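PDB 2Y0H: probable porin, which probably acts as a porin of the OprD family, forming a beta-barrel channel for passage of small solutes across the outer membrane of Pseudomonas aeruginosa. Local coordinates for residues 15-20 and 377-382; 304-309 and 320-325; 341-346 and 367-372. All coordinates share one frame; numbering follows the deposited sequence.

Interaction 1 (15-20 and 377-382); sequences FYQLRD and LDENRF
F15 lies alongside R381 and points the same way, its CZ 3.9 Å from R381 CD and the ring turned 39° from the guanidinium plane. Next comes Y16, a hydrogen-bonded antiparallel partner of F382: Y16 N gives to F382 O, and F382 N returns a 2.7 Å bond to Y16 O. Q17 sits in a non-hydrogen-bonded pair with R381, its side chain on the other face. With CG between the backbone N and the carbonyl carbon (chi1 65°), it swings OE1 to 2.8 Å from E379 OE2. The two oxygens are both acceptors and do not hydrogen-bond; the amide NE2 turns instead to N33. E379 OE2 does receive R381 NE in a 2.6 Å salt bridge: R381 NE meets E379 OE2 from above the carboxylate plane, while that oxygen lies in the guanidinium plane of R381. This is the seam of the barrel, where the first strand, 7-22, meets the last, 376-389, and closes the sheet of 18 antiparallel strands. L18 pairs with N380, L18 N reaching N380 O in a nearly straight 2.8 Å bond. R19 lays one guanidinium face under L377 CD1, which stands 4.1 Å above the plane of the R19 group. At D20 the N gives to D378 O at 2.7 Å; the return bond from D378 N to D20 O is longer, 3.2 Å. D378 OD2 is drawn elsewhere, into salt bridges with R22 and R370.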
loop_
_atom_site.group_PDB
_atom_site.type_symbol
_atom_site.label_atom_id
_atom_site.label_comp_id
_atom_site.label_asym_id
_atom_site.label_seq_id
_atom_site.Cartn_x
_atom_site.Cartn_y
_atom_site.Cartn_z
ATOM N N PHE A 15 0.501 -12.488 13.726
ATOM C CA PHE A 15 -0.549 -12.459 12.732
ATOM C C PHE A 15 -1.282 -13.771 12.796
ATOM O O PHE A 15 -0.690 -14.828 12.611
ATOM C CB PHE A 15 0.105 -12.298 11.360
ATOM C CG PHE A 15 -0.850 -12.007 10.230
ATOM C CD1 PHE A 15 -1.516 -13.036 9.579
ATOM C CD2 PHE A 15 -1.015 -10.706 9.761
ATOM C CE1 PHE A 15 -2.362 -12.768 8.503
ATOM C CE2 PHE A 15 -1.841 -10.438 8.689
ATOM C CZ PHE A 15 -2.526 -11.471 8.063
ATOM N N TYR A 16 -2.572 -13.706 13.083
ATOM C CA TYR A 16 -3.400 -14.893 13.059
ATOM C C TYR A 16 -4.591 -14.672 12.147
ATOM O O TYR A 16 -5.329 -13.695 12.286
ATOM C CB TYR A 16 -3.889 -15.271 14.461
ATOM C CG TYR A 16 -4.940 -16.354 14.414
ATOM C CD1 TYR A 16 -4.585 -17.693 14.370
ATOM C CD2 TYR A 16 -6.289 -16.034 14.373
ATOM C CE1 TYR A 16 -5.555 -18.695 14.312
ATOM C CE2 TYR A 16 -7.261 -17.020 14.312
ATOM C CZ TYR A 16 -6.889 -18.347 14.280
ATOM O OH TYR A 16 -7.860 -19.323 14.213
ATOM N N GLN A 17 -4.781 -15.582 11.207
ATOM C CA GLN A 17 -5.925 -15.480 10.320
ATOM C C GLN A 17 -6.692 -16.787 10.260
ATOM O O GLN A 17 -6.110 -17.875 10.166
ATOM C CB GLN A 17 -5.498 -15.052 8.916
ATOM C CG GLN A 17 -4.621 -16.053 8.208
ATOM C CD GLN A 17 -4.753 -15.960 6.710
ATOM O OE1 GLN A 17 -5.320 -14.998 6.181
ATOM N NE2 GLN A 17 -4.241 -16.966 6.009
ATOM N N LEU A 18 -8.010 -16.663 10.325
ATOM C CA LEU A 18 -8.895 -17.798 10.172
ATOM C C LEU A 18 -9.732 -17.529 8.940
ATOM O O LEU A 18 -10.539 -16.595 8.921
ATOM C CB LEU A 18 -9.779 -17.962 11.412
ATOM C CG LEU A 18 -10.754 -19.145 11.429
ATOM C CD1 LEU A 18 -10.046 -20.444 11.050
ATOM C CD2 LEU A 18 -11.412 -19.275 12.788
ATOM N N ARG A 19 -9.523 -18.329 7.899
ATOM C CA ARG A 19 -10.227 -18.130 6.639
ATOM C C ARG A 19 -11.258 -19.214 6.370
ATOM O O ARG A 19 -11.053 -20.379 6.694
ATOM C CB ARG A 19 -9.247 -18.079 5.465
ATOM C CG ARG A 19 -8.157 -17.037 5.590
ATOM C CD ARG A 19 -7.796 -16.489 4.218
ATOM N NE ARG A 19 -8.031 -17.479 3.172
ATOM C CZ ARG A 19 -8.016 -17.208 1.871
ATOM N NH1 ARG A 19 -7.774 -15.971 1.453
ATOM N NH2 ARG A 19 -8.242 -18.176 0.991
ATOM N N ASP A 20 -12.366 -18.807 5.764
ATOM C CA ASP A 20 -13.365 -19.728 5.247
ATOM C C ASP A 20 -13.606 -19.364 3.783
ATOM O O ASP A 20 -14.499 -18.573 3.465
ATOM C CB ASP A 20 -14.660 -19.630 6.060
ATOM C CG ASP A 20 -15.765 -20.538 5.528
ATOM O OD1 ASP A 20 -15.688 -20.979 4.359
ATOM O OD2 ASP A 20 -16.719 -20.813 6.287
ATOM N N LEU A 377 -15.998 -15.433 0.822
ATOM C CA LEU A 377 -14.995 -15.484 1.880
ATOM C C LEU A 377 -15.487 -14.882 3.187
ATOM O O LEU A 377 -16.090 -13.807 3.211
ATOM C CB LEU A 377 -13.710 -14.758 1.457
ATOM C CG LEU A 377 -12.602 -14.740 2.523
ATOM C CD1 LEU A 377 -11.967 -16.117 2.657
ATOM C CD2 LEU A 377 -11.544 -13.685 2.220
ATOM N N ASP A 378 -15.206 -15.583 4.274
ATOM C CA ASP A 378 -15.325 -15.018 5.602
ATOM C C ASP A 378 -13.990 -15.242 6.250
ATOM O O ASP A 378 -13.384 -16.296 6.086
ATOM C CB ASP A 378 -16.412 -15.710 6.405
ATOM C CG ASP A 378 -17.783 -15.448 5.852
ATOM O OD1 ASP A 378 -18.365 -14.402 6.184
ATOM O OD2 ASP A 378 -18.270 -16.281 5.068
ATOM N N GLU A 379 -13.524 -14.237 6.972
ATOM C CA GLU A 379 -12.195 -14.281 7.526
ATOM C C GLU A 379 -12.091 -13.350 8.716
ATOM O O GLU A 379 -12.654 -12.246 8.725
ATOM C CB GLU A 379 -11.148 -13.910 6.468
ATOM C CG GLU A 379 -9.765 -13.677 7.055
ATOM C CD GLU A 379 -8.675 -13.621 6.007
ATOM O OE1 GLU A 379 -8.949 -13.929 4.825
ATOM O OE2 GLU A 379 -7.534 -13.271 6.376
ATOM N N ASN A 380 -11.382 -13.823 9.730
ATOM C CA ASN A 380 -11.031 -12.989 10.850
ATOM C C ASN A 380 -9.525 -12.989 10.998
ATOM O O ASN A 380 -8.877 -14.018 10.830
ATOM C CB ASN A 380 -11.730 -13.481 12.114
ATOM C CG ASN A 380 -13.236 -13.277 12.050
ATOM O OD1 ASN A 380 -13.753 -12.241 12.472
ATOM N ND2 ASN A 380 -13.942 -14.248 11.488
ATOM N N ARG A 381 -8.960 -11.823 11.271
ATOM C CA ARG A 381 -7.536 -11.743 11.529
ATOM C C ARG A 381 -7.337 -11.099 12.873
ATOM O O ARG A 381 -8.138 -10.268 13.294
ATOM C CB ARG A 381 -6.829 -10.896 10.479
ATOM C CG ARG A 381 -7.095 -11.304 9.057
ATOM C CD ARG A 381 -6.263 -10.474 8.090
ATOM N NE ARG A 381 -6.585 -10.834 6.722
ATOM C CZ ARG A 381 -6.279 -10.102 5.662
ATOM N NH1 ARG A 381 -5.629 -8.952 5.811
ATOM N NH2 ARG A 381 -6.628 -10.522 4.451
ATOM N N PHE A 382 -6.263 -11.481 13.546
ATOM C CA PHE A 382 -5.839 -10.760 14.727
ATOM C C PHE A 382 -4.350 -10.524 14.607
ATOM O O PHE A 382 -3.566 -11.468 14.431
ATOM C CB PHE A 382 -6.192 -11.512 16.013
ATOM C CG PHE A 382 -5.930 -10.717 17.252
ATOM C CD1 PHE A 382 -6.799 -9.708 17.633
ATOM C CD2 PHE A 382 -4.810 -10.966 18.031
ATOM C CE1 PHE A 382 -6.557 -8.964 18.773
ATOM C CE2 PHE A 382 -4.567 -10.232 19.178
ATOM C CZ PHE A 382 -5.439 -9.228 19.545
#

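Interaction 2 (304-309 and 320-325); sequences LRYDYD and LMTRYV
R305 and M321 cross at about a right angle, the thioether chain of M321 running over one face of the guanidinium. M321 CG comes to 3.4 Å from R305 NH2, while SD sits over the same group, offset toward its rim. The pose depends on both chains: R305 is extended all the way from CG to NE, with CG anti to the backbone N (chi1 172°), and M321 bends at chi2 and chi3. R305 also grips D307, two residues along its own strand, side-on: NE bonds OD1 at 2.9 Å on the syn lone pair and NH2 bonds OD2 at 3.0 Å. That salt bridge fixes the rotation of the guanidinium. D307 OD2 in turn touches M321 CG across the strands, and a water donates to both D307 OD2 and L320 O.

R323 runs beside R305, pointing the same way, but the two guanidinium planes are 81° apart. Their NH1 atoms, of like charge, approach to 3.5 Å; a water accepts from both NH1 atoms and probably softens the repulsion. M321 CE lies over one face of the R323 group, so this methionine touches both arginines.

On the opposite face of the sheet, the Y306 ring is met at its edge by L320 CD2, 4.3 Å from Y306 CE2, and by T322 CG2. Six backbone bonds join the strands, Y306 N to T322 O (2.8 Å) among the straightest.

The pair forms a beta hairpin of the barrel wall. Strand 259-269 continues the sheet beyond 304-309, with Y306 OH bonded to H259, and strand 339-351 continues it beyond 320-325, where R323 NE reaches N345 and T322 OG1 meets T346.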
loop_
_atom_site.group_PDB
_atom_site.type_symbol
_atom_site.label_atom_id
_atom_site.label_comp_id
_atom_site.label_asym_id
_atom_site.label_seq_id
_atom_site.Cartn_x
_atom_site.Cartn_y
_atom_site.Cartn_z
ATOM N N LEU A 304 -18.819 2.953 1.026
ATOM C CA LEU A 304 -19.197 3.717 2.211
ATOM C C LEU A 304 -18.295 3.284 3.373
ATOM O O LEU A 304 -18.068 2.089 3.590
ATOM C CB LEU A 304 -20.671 3.498 2.564
ATOM C CG LEU A 304 -21.688 3.967 1.512
ATOM C CD1 LEU A 304 -23.108 3.605 1.937
ATOM C CD2 LEU A 304 -21.575 5.457 1.239
ATOM N N ARG A 305 -17.773 4.262 4.106
ATOM C CA ARG A 305 -16.869 3.993 5.215
ATOM C C ARG A 305 -17.162 4.886 6.422
ATOM O O ARG A 305 -17.408 6.087 6.283
ATOM C CB ARG A 305 -15.421 4.199 4.767
ATOM C CG ARG A 305 -14.412 4.136 5.899
ATOM C CD ARG A 305 -12.966 4.301 5.383
ATOM N NE ARG A 305 -12.036 4.414 6.500
ATOM C CZ ARG A 305 -10.738 4.114 6.446
ATOM N NH1 ARG A 305 -10.171 3.675 5.313
ATOM N NH2 ARG A 305 -10.007 4.252 7.542
ATOM N N TYR A 306 -17.103 4.294 7.608
ATOM C CA TYR A 306 -17.291 5.041 8.842
ATOM C C TYR A 306 -16.136 4.795 9.795
ATOM O O TYR A 306 -15.711 3.658 9.974
ATOM C CB TYR A 306 -18.601 4.640 9.513
ATOM C CG TYR A 306 -18.771 5.256 10.879
ATOM C CD1 TYR A 306 -18.989 6.622 11.025
ATOM C CD2 TYR A 306 -18.690 4.479 12.025
ATOM C CE1 TYR A 306 -19.133 7.191 12.274
ATOM C CE2 TYR A 306 -18.841 5.040 13.273
ATOM C CZ TYR A 306 -19.058 6.392 13.393
ATOM O OH TYR A 306 -19.198 6.946 14.638
ATOM N N ASP A 307 -15.626 5.867 10.393
ATOM C CA ASP A 307 -14.570 5.761 11.392
ATOM C C ASP A 307 -14.996 6.370 12.711
ATOM O O ASP A 307 -15.708 7.375 12.741
ATOM C CB ASP A 307 -13.291 6.461 10.926
ATOM C CG ASP A 307 -12.697 5.821 9.697
ATOM O OD1 ASP A 307 -13.105 6.191 8.563
ATOM O OD2 ASP A 307 -11.819 4.952 9.872
ATOM N N TYR A 308 -14.551 5.761 13.804
ATOM C CA TYR A 308 -14.748 6.357 15.113
ATOM C C TYR A 308 -13.495 6.271 15.989
ATOM O O TYR A 308 -12.899 5.202 16.140
ATOM C CB TYR A 308 -15.966 5.769 15.828
ATOM C CG TYR A 308 -16.339 6.582 17.054
ATOM C CD1 TYR A 308 -16.794 7.894 16.926
ATOM C CD2 TYR A 308 -16.194 6.057 18.335
ATOM C CE1 TYR A 308 -17.119 8.658 18.052
ATOM C CE2 TYR A 308 -16.510 6.806 19.462
ATOM C CZ TYR A 308 -16.974 8.104 19.316
ATOM O OH TYR A 308 -17.283 8.846 20.425
ATOM N N ASP A 309 -13.091 7.419 16.526
ATOM C CA ASP A 309 -12.025 7.509 17.519
ATOM C C ASP A 309 -12.683 7.565 18.912
ATOM O O ASP A 309 -13.489 8.456 19.202
ATOM C CB ASP A 309 -11.149 8.740 17.238
ATOM C CG ASP A 309 -9.917 8.838 18.165
ATOM O OD1 ASP A 309 -9.922 8.256 19.262
ATOM O OD2 ASP A 309 -8.944 9.523 17.797
ATOM N N LEU A 320 -12.642 2.365 15.751
ATOM C CA LEU A 320 -13.493 1.527 14.922
ATOM C C LEU A 320 -13.433 1.988 13.464
ATOM O O LEU A 320 -13.553 3.183 13.185
ATOM C CB LEU A 320 -14.934 1.617 15.417
ATOM C CG LEU A 320 -15.991 1.005 14.498
ATOM C CD1 LEU A 320 -15.828 -0.503 14.455
ATOM C CD2 LEU A 320 -17.403 1.390 14.950
ATOM N N MET A 321 -13.229 1.052 12.539
ATOM C CA MET A 321 -13.406 1.349 11.112
ATOM C C MET A 321 -14.295 0.285 10.487
ATOM O O MET A 321 -14.048 -0.905 10.653
ATOM C CB MET A 321 -12.067 1.421 10.372
ATOM C CG MET A 321 -12.155 1.926 8.903
ATOM S SD MET A 321 -12.835 0.757 7.693
ATOM C CE MET A 321 -11.508 -0.451 7.539
ATOM N N THR A 322 -15.351 0.706 9.803
ATOM C CA THR A 322 -16.156 -0.239 9.044
ATOM C C THR A 322 -16.457 0.348 7.668
ATOM O O THR A 322 -16.770 1.533 7.532
ATOM C CB THR A 322 -17.445 -0.652 9.788
ATOM O OG1 THR A 322 -18.062 -1.750 9.097
ATOM C CG2 THR A 322 -18.414 0.527 9.902
ATOM N N ARG A 323 -16.308 -0.471 6.640
ATOM C CA ARG A 323 -16.482 0.010 5.289
ATOM C C ARG A 323 -17.090 -1.091 4.438
ATOM O O ARG A 323 -16.957 -2.276 4.745
ATOM C CB ARG A 323 -15.142 0.486 4.707
ATOM C CG ARG A 323 -14.066 -0.599 4.668
ATOM C CD ARG A 323 -12.707 -0.057 4.194
ATOM N NE ARG A 323 -11.671 -1.083 4.266
ATOM C CZ ARG A 323 -10.367 -0.845 4.194
ATOM N NH1 ARG A 323 -9.916 0.394 4.052
ATOM N NH2 ARG A 323 -9.513 -1.851 4.278
ATOM N N TYR A 324 -17.766 -0.685 3.374
ATOM C CA TYR A 324 -18.446 -1.607 2.493
ATOM C C TYR A 324 -18.225 -1.116 1.073
ATOM O O TYR A 324 -18.350 0.075 0.787
ATOM C CB TYR A 324 -19.942 -1.653 2.832
ATOM C CG TYR A 324 -20.790 -2.418 1.837
ATOM C CD1 TYR A 324 -21.013 -3.781 1.983
ATOM C CD2 TYR A 324 -21.369 -1.774 0.754
ATOM C CE1 TYR A 324 -21.795 -4.481 1.077
ATOM C CE2 TYR A 324 -22.150 -2.464 -0.155
ATOM C CZ TYR A 324 -22.360 -3.817 0.014
ATOM O OH TYR A 324 -23.131 -4.503 -0.897
ATOM N N VAL A 325 -17.869 -2.036 0.186
ATOM C CA VAL A 325 -17.657 -1.707 -1.213
ATOM C C VAL A 325 -18.435 -2.693 -2.052
ATOM O O VAL A 325 -18.422 -3.895 -1.787
ATOM C CB VAL A 325 -16.176 -1.815 -1.598
ATOM C CG1 VAL A 325 -16.016 -1.668 -3.118
ATOM C CG2 VAL A 325 -15.355 -0.770 -0.851
HETATM O O HOH W 1 -11.208 2.791 2.878
HETATM O O HOH W 2 -10.892 4.374 12.349
#

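Interaction 3 (341-346 and 367-372); sequences EWERNT and ITYRSR. With C8E ((hydroxyethyloxy)tri(ethyloxy)octane), chain L.
W342 lays one face of its indole against the R370 chain, and T368 meets the ring obliquely with its methyl. W342 CG sits between the backbone N and the carbonyl carbon (chi1 66°), which lays the indole along the next strand. R370 CB stands over the five-membered ring, 4.0 Å from its centroid, a CH-pi contact, and R370 CG follows over the benzo part, 3.5 Å from W342 CZ2. T368 CG2 lies 3.6 Å from W342 CH2. At the edge of the five-membered ring, near its plane, the detergent comes in, C8E C10 lying 3.4 Å from W342 CD1, consistent with a membrane-facing surface. R370 bends at chi2 (-72°), and its NH1 folds back to Y369 O. Four backbone bonds, at the pairs W342 with R370 and R344 with T368, join the strands.

Y369 works on the other face. Its hydroxyl gives a 2.7 Å hydrogen bond to E341 OE1 on the anti lone pair, the carboxylate plane turned 67° from the ring. OE1 also bridges to R296, and these two partners would be expected to ease the burial of the carboxylate. N345 ND2 bonds E343 OE2 and rests against I367.

Strands 318-330 and 376-389 flank this hairpin on the 341-346 and 367-371 sides. From a loop, the backbone N of Y291 and of Q292 bond E343 OE2 and OE1, that of A290 bonds N345 OD1, and Y291 meets the Y369 ring edge-to-face.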
loop_
_atom_site.group_PDB
_atom_site.type_symbol
_atom_site.label_atom_id
_atom_site.label_comp_id
_atom_site.label_asym_id
_atom_site.label_seq_id
_atom_site.Cartn_x
_atom_site.Cartn_y
_atom_site.Cartn_z
ATOM N N GLU A 341 -19.594 -8.155 -7.132
ATOM C CA GLU A 341 -19.020 -8.557 -5.859
ATOM C C GLU A 341 -19.252 -7.484 -4.807
ATOM O O GLU A 341 -19.486 -6.316 -5.132
ATOM C CB GLU A 341 -17.513 -8.845 -6.016
ATOM C CG GLU A 341 -16.670 -7.622 -6.414
ATOM C CD GLU A 341 -15.227 -7.962 -6.811
ATOM O OE1 GLU A 341 -14.812 -9.126 -6.684
ATOM O OE2 GLU A 341 -14.503 -7.059 -7.268
ATOM N N TRP A 342 -19.182 -7.882 -3.544
ATOM C CA TRP A 342 -19.171 -6.921 -2.456
ATOM C C TRP A 342 -18.264 -7.369 -1.314
ATOM O O TRP A 342 -18.008 -8.560 -1.136
ATOM C CB TRP A 342 -20.583 -6.618 -1.948
ATOM C CG TRP A 342 -21.337 -7.727 -1.285
ATOM C CD1 TRP A 342 -22.296 -8.515 -1.861
ATOM C CD2 TRP A 342 -21.261 -8.137 0.097
ATOM N NE1 TRP A 342 -22.803 -9.400 -0.934
ATOM C CE2 TRP A 342 -22.187 -9.189 0.273
ATOM C CE3 TRP A 342 -20.493 -7.730 1.189
ATOM C CZ2 TRP A 342 -22.366 -9.837 1.498
ATOM C CZ3 TRP A 342 -20.670 -8.374 2.413
ATOM C CH2 TRP A 342 -21.604 -9.416 2.556
ATOM N N GLU A 343 -17.768 -6.406 -0.550
ATOM C CA GLU A 343 -16.941 -6.726 0.594
ATOM C C GLU A 343 -17.254 -5.778 1.738
ATOM O O GLU A 343 -17.495 -4.590 1.527
ATOM C CB GLU A 343 -15.455 -6.658 0.235
ATOM C CG GLU A 343 -14.517 -7.176 1.337
ATOM C CD GLU A 343 -13.039 -7.280 0.903
ATOM O OE1 GLU A 343 -12.772 -7.483 -0.304
ATOM O OE2 GLU A 343 -12.149 -7.159 1.777
ATOM N N ARG A 344 -17.271 -6.315 2.947
ATOM C CA ARG A 344 -17.322 -5.489 4.131
ATOM C C ARG A 344 -16.088 -5.771 4.984
ATOM O O ARG A 344 -15.662 -6.913 5.098
ATOM C CB ARG A 344 -18.601 -5.759 4.924
ATOM C CG ARG A 344 -18.602 -5.158 6.323
ATOM C CD ARG A 344 -19.819 -4.280 6.527
ATOM N NE ARG A 344 -20.997 -4.863 5.886
ATOM C CZ ARG A 344 -22.205 -4.313 5.912
ATOM N NH1 ARG A 344 -22.389 -3.168 6.562
ATOM N NH2 ARG A 344 -23.223 -4.908 5.296
ATOM N N ASN A 345 -15.513 -4.712 5.548
ATOM C CA ASN A 345 -14.370 -4.804 6.449
ATOM C C ASN A 345 -14.732 -4.082 7.727
ATOM O O ASN A 345 -15.174 -2.934 7.685
ATOM C CB ASN A 345 -13.137 -4.104 5.866
ATOM C CG ASN A 345 -12.526 -4.841 4.692
ATOM O OD1 ASN A 345 -11.711 -4.278 3.956
ATOM N ND2 ASN A 345 -12.902 -6.096 4.514
ATOM N N THR A 346 -14.567 -4.748 8.861
ATOM C CA THR A 346 -14.727 -4.087 10.138
ATOM C C THR A 346 -13.456 -4.306 10.932
ATOM O O THR A 346 -13.048 -5.442 11.173
ATOM C CB THR A 346 -15.938 -4.618 10.918
ATOM O OG1 THR A 346 -17.134 -4.356 10.176
ATOM C CG2 THR A 346 -16.031 -3.942 12.272
ATOM N N ILE A 367 -13.608 -9.805 7.881
ATOM C CA ILE A 367 -13.732 -9.676 6.438
ATOM C C ILE A 367 -14.880 -10.521 5.891
ATOM O O ILE A 367 -14.916 -11.732 6.073
ATOM C CB ILE A 367 -12.427 -10.075 5.742
ATOM C CG1 ILE A 367 -11.292 -9.178 6.219
ATOM C CG2 ILE A 367 -12.561 -9.977 4.238
ATOM C CD1 ILE A 367 -9.970 -9.507 5.608
ATOM N N THR A 368 -15.822 -9.878 5.220
ATOM C CA THR A 368 -16.901 -10.617 4.575
ATOM C C THR A 368 -16.941 -10.234 3.105
ATOM O O THR A 368 -16.967 -9.046 2.766
ATOM C CB THR A 368 -18.273 -10.356 5.237
ATOM O OG1 THR A 368 -18.177 -10.578 6.648
ATOM C CG2 THR A 368 -19.327 -11.293 4.663
ATOM N N TYR A 369 -16.925 -11.245 2.241
ATOM C CA TYR A 369 -16.850 -11.042 0.799
ATOM C C TYR A 369 -17.726 -12.039 0.058
ATOM O O TYR A 369 -17.702 -13.227 0.358
ATOM C CB TYR A 369 -15.407 -11.206 0.315
ATOM C CG TYR A 369 -15.280 -11.292 -1.186
ATOM C CD1 TYR A 369 -15.274 -10.141 -1.964
ATOM C CD2 TYR A 369 -15.171 -12.524 -1.831
ATOM C CE1 TYR A 369 -15.158 -10.202 -3.344
ATOM C CE2 TYR A 369 -15.052 -12.603 -3.214
ATOM C CZ TYR A 369 -15.045 -11.437 -3.964
ATOM O OH TYR A 369 -14.940 -11.494 -5.332
ATOM N N ARG A 370 -18.494 -11.545 -0.911
ATOM C CA ARG A 370 -19.327 -12.391 -1.766
ATOM C C ARG A 370 -19.228 -11.924 -3.207
ATOM O O ARG A 370 -19.117 -10.730 -3.463
ATOM C CB ARG A 370 -20.793 -12.327 -1.336
ATOM C CG ARG A 370 -21.032 -12.747 0.083
ATOM C CD ARG A 370 -20.868 -14.237 0.271
ATOM N NE ARG A 370 -21.273 -14.616 1.624
ATOM C CZ ARG A 370 -20.465 -14.570 2.674
ATOM N NH1 ARG A 370 -19.207 -14.175 2.525
ATOM N NH2 ARG A 370 -20.905 -14.927 3.869
ATOM N N SER A 371 -19.256 -12.869 -4.143
ATOM C CA SER A 371 -19.375 -12.541 -5.560
ATOM C C SER A 371 -20.401 -13.473 -6.204
ATOM O O SER A 371 -20.706 -14.531 -5.661
ATOM C CB SER A 371 -18.028 -12.686 -6.261
ATOM O OG SER A 371 -17.649 -14.045 -6.350
ATOM N N ARG A 372 -20.925 -13.076 -7.358
ATOM C CA ARG A 372 -21.967 -13.838 -8.032
ATOM C C ARG A 372 -21.437 -15.112 -8.683
ATOM O O ARG A 372 -22.001 -16.189 -8.490
ATOM C CB ARG A 372 -22.667 -12.978 -9.085
ATOM C CG ARG A 372 -23.729 -13.726 -9.876
ATOM C CD ARG A 372 -25.122 -13.151 -9.637
ATOM N NE ARG A 372 -25.266 -11.803 -10.189
ATOM C CZ ARG A 372 -25.775 -11.532 -11.390
ATOM N NH1 ARG A 372 -26.198 -12.519 -12.177
ATOM N NH2 ARG A 372 -25.865 -10.271 -11.807
HETATM C C7 C8E L . -24.711 -6.995 -4.896
HETATM C C8 C8E L . -24.237 -7.892 -6.038
HETATM O O9 C8E L . -23.206 -8.751 -5.581
HETATM C C10 C8E L . -23.672 -9.759 -4.699
HETATM C C11 C8E L . -23.107 -11.122 -5.097
HETATM O O12 C8E L . -23.994 -12.159 -4.729
#

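In the fold
From the N terminus, the chain enters interaction 1 on its first strand, at 15-20, and leaves it only on the last, at 377-382; the loop closed there, 356 residues long, is the barrel's whole circuit. The other two contacts nest inside it and follow each other in series. Interaction 2 closes a loop of 10 residues between 304-309 and 320-325, then interaction 3 closes one of 20 between 341-346 and 367-372. None cross. All lie in one sheet: strands 318-330 and 339-351 are neighbours, linking interactions 2 and 3, and strand 361-371 abuts 376-389, linking 3 to 1. Interactions 1 and 2 do not touch, their nearest atoms being about 8 Å apart.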